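Long-range contact in formate dehydrogenase (Pyrobaculum aerophilum, PDB 1QP8), which probably acts as an NAD(P)H-dependent 2-hydroxyacid dehydrogenase, reducing glyoxylate or hydroxypyruvate, and binds NADPH: residues 196-201 with 225-230. Sequence-based numbering, arbitrary orientation.
Sequences HLALMA and KERPQF
Arg227, near the end of helix 217-226, reaches across to the Leu197-Met200 turn and grips its backbone. CG lies beside the backbone N (chi1 -65°), and bends at chi2 and chi3 bring the guanidinium edge-on to the Ala198 carbonyl. NH1 donates to Ala198 O at 3.2 Å, with the oxygen close to the guanidinium plane, and NH2 adds a weak bond to the same oxygen. NH2 also lies 2.5 Å from Met200 O. An arginine suits this place because its long chain spans the gap and its planar head offers two N-H groups to the Ala198 carbonyl in the type I turn Leu197-Met200; alanine at 198 keeps a small methyl beside it, CB 3.5 Å from NH1 of Arg227. An alanine in place of Arg227 would remove both bonds to Ala198 O and would probably leave the turn less firmly tied to residues 225-230.

Alongside the arginine, the contact is apolar. Phe230 has CG anti to its backbone N (chi1 -174°), which carries the ring toward selenomethionine Met200. The Met200 side chain, bent at chi3 (-87°), crosses that of Phe230 at about a right angle. Its unbranched, bendable chain can thus lay CE on the ring edge, 3.4 Å from Phe230 CE1. SE stands 5.5 Å from the ring centroid, a Met-aromatic contact at the edge. The branched Leu197 reaches the ring with a methyl, CD2 lying 4.4 Å from Phe230 CZ. Phe206 of strand 205-208 touches all three side chains, and Ile223 packs on Leu197 and Phe230.

The pairing joins the C-terminal ends of two helices that flank the parallel sheet, Phe230 leading directly into strand 231-234, and is structural packing between neighbouring helix-to-strand loops of the Rossmann-type NAD-binding domain, as in D-2-hydroxyacid dehydrogenases, away from the cofactor site.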
loop_
_atom_site.group_PDB
_atom_site.type_symbol
_atom_site.label_atom_id
_atom_site.label_comp_id
_atom_site.label_asym_id
_atom_site.label_seq_id
_atom_site.Cartn_x
_atom_site.Cartn_y
_atom_site.Cartn_z
ATOM N N HIS A 196 15.631 -16.013 14.148
ATOM C CA HIS A 196 15.665 -14.621 13.708
ATOM C C HIS A 196 14.252 -14.071 13.592
ATOM O O HIS A 196 13.944 -13.010 14.145
ATOM C CB HIS A 196 16.395 -14.506 12.376
ATOM C CG HIS A 196 17.667 -15.290 12.331
ATOM N ND1 HIS A 196 17.724 -16.595 11.888
ATOM C CD2 HIS A 196 18.921 -14.974 12.727
ATOM C CE1 HIS A 196 18.959 -17.049 12.013
ATOM N NE2 HIS A 196 19.705 -16.084 12.520
ATOM N N LEU A 197 13.395 -14.801 12.887
ATOM C CA LEU A 197 12.005 -14.402 12.712
ATOM C C LEU A 197 11.379 -14.131 14.077
ATOM O O LEU A 197 10.685 -13.126 14.269
ATOM C CB LEU A 197 11.233 -15.522 12.016
ATOM C CG LEU A 197 11.563 -15.851 10.564
ATOM C CD1 LEU A 197 10.839 -17.127 10.145
ATOM C CD2 LEU A 197 11.139 -14.679 9.693
ATOM N N ALA A 198 11.642 -15.039 15.015
ATOM C CA ALA A 198 11.120 -14.949 16.375
ATOM C C ALA A 198 11.544 -13.696 17.139
ATOM O O ALA A 198 11.040 -13.435 18.225
ATOM C CB ALA A 198 11.522 -16.177 17.146
ATOM N N LEU A 199 12.473 -12.929 16.576
ATOM C CA LEU A 199 12.936 -11.708 17.217
ATOM C C LEU A 199 11.960 -10.582 16.898
ATOM O O LEU A 199 12.001 -9.505 17.504
ATOM C CB LEU A 199 14.330 -11.341 16.711
ATOM C CG LEU A 199 15.398 -12.433 16.815
ATOM C CD1 LEU A 199 16.708 -11.927 16.220
ATOM C CD2 LEU A 199 15.585 -12.831 18.266
HETATM N N MSE A 200 11.083 -10.829 15.930
HETATM C CA MSE A 200 10.109 -9.821 15.541
HETATM C C MSE A 200 8.968 -9.817 16.534
HETATM O O MSE A 200 8.902 -10.666 17.410
HETATM C CB MSE A 200 9.575 -10.110 14.143
HETATM C CG MSE A 200 10.599 -9.959 13.040
HETATM SE SE MSE A 200 9.851 -10.122 11.402
HETATM C CE MSE A 200 9.943 -11.915 11.234
ATOM N N ALA A 201 8.074 -8.850 16.399
ATOM C CA ALA A 201 6.918 -8.755 17.272
ATOM C C ALA A 201 6.027 -9.968 16.997
ATOM O O ALA A 201 5.964 -10.444 15.863
ATOM C CB ALA A 201 6.164 -7.477 16.976
ATOM N N LYS A 225 2.842 -21.387 12.896
ATOM C CA LYS A 225 2.005 -22.250 13.735
ATOM C C LYS A 225 2.036 -21.866 15.207
ATOM O O LYS A 225 1.245 -22.381 15.994
ATOM C CB LYS A 225 2.433 -23.709 13.618
ATOM C CG LYS A 225 2.004 -24.395 12.342
ATOM C CD LYS A 225 2.729 -25.711 12.183
ATOM C CE LYS A 225 2.328 -26.409 10.897
ATOM N NZ LYS A 225 3.263 -27.527 10.546
ATOM N N GLU A 226 2.948 -20.977 15.585
ATOM C CA GLU A 226 3.045 -20.550 16.975
ATOM C C GLU A 226 2.420 -19.189 17.194
ATOM O O GLU A 226 1.746 -18.962 18.195
ATOM C CB GLU A 226 4.498 -20.472 17.432
ATOM C CG GLU A 226 5.297 -21.747 17.290
ATOM C CD GLU A 226 6.637 -21.624 17.976
ATOM O OE1 GLU A 226 7.095 -20.470 18.142
ATOM O OE2 GLU A 226 7.225 -22.666 18.340
ATOM N N ARG A 227 2.659 -18.268 16.272
ATOM C CA ARG A 227 2.117 -16.931 16.420
ATOM C C ARG A 227 1.002 -16.656 15.423
ATOM O O ARG A 227 1.239 -16.300 14.269
ATOM C CB ARG A 227 3.256 -15.907 16.317
ATOM C CG ARG A 227 4.236 -16.060 17.481
ATOM C CD ARG A 227 5.710 -15.860 17.129
ATOM N NE ARG A 227 6.138 -14.473 17.272
ATOM C CZ ARG A 227 7.372 -14.101 17.596
ATOM N NH1 ARG A 227 8.311 -15.012 17.817
ATOM N NH2 ARG A 227 7.667 -12.816 17.697
ATOM N N PRO A 228 -0.248 -16.842 15.863
ATOM C CA PRO A 228 -1.423 -16.619 15.019
ATOM C C PRO A 228 -1.472 -15.206 14.422
ATOM O O PRO A 228 -1.928 -15.019 13.295
ATOM C CB PRO A 228 -2.586 -16.910 15.970
ATOM C CG PRO A 228 -2.014 -17.966 16.879
ATOM C CD PRO A 228 -0.639 -17.409 17.167
ATOM N N GLN A 229 -0.992 -14.220 15.176
ATOM C CA GLN A 229 -0.980 -12.838 14.720
ATOM C C GLN A 229 0.186 -12.584 13.761
ATOM O O GLN A 229 0.231 -11.551 13.081
ATOM C CB GLN A 229 -0.854 -11.902 15.915
ATOM C CG GLN A 229 -1.814 -12.211 17.040
ATOM C CD GLN A 229 -3.246 -11.912 16.676
ATOM O OE1 GLN A 229 -3.619 -10.753 16.482
ATOM N NE2 GLN A 229 -4.062 -12.956 16.577
ATOM N N PHE A 230 1.142 -13.510 13.725
ATOM C CA PHE A 230 2.278 -13.358 12.837
ATOM C C PHE A 230 1.825 -13.708 11.415
ATOM O O PHE A 230 1.224 -14.756 11.178
ATOM C CB PHE A 230 3.424 -14.279 13.254
ATOM C CG PHE A 230 4.688 -14.075 12.455
ATOM C CD1 PHE A 230 5.593 -13.085 12.799
ATOM C CD2 PHE A 230 4.978 -14.894 11.364
ATOM C CE1 PHE A 230 6.776 -12.914 12.070
ATOM C CE2 PHE A 230 6.154 -14.733 10.632
ATOM C CZ PHE A 230 7.054 -13.741 10.988
#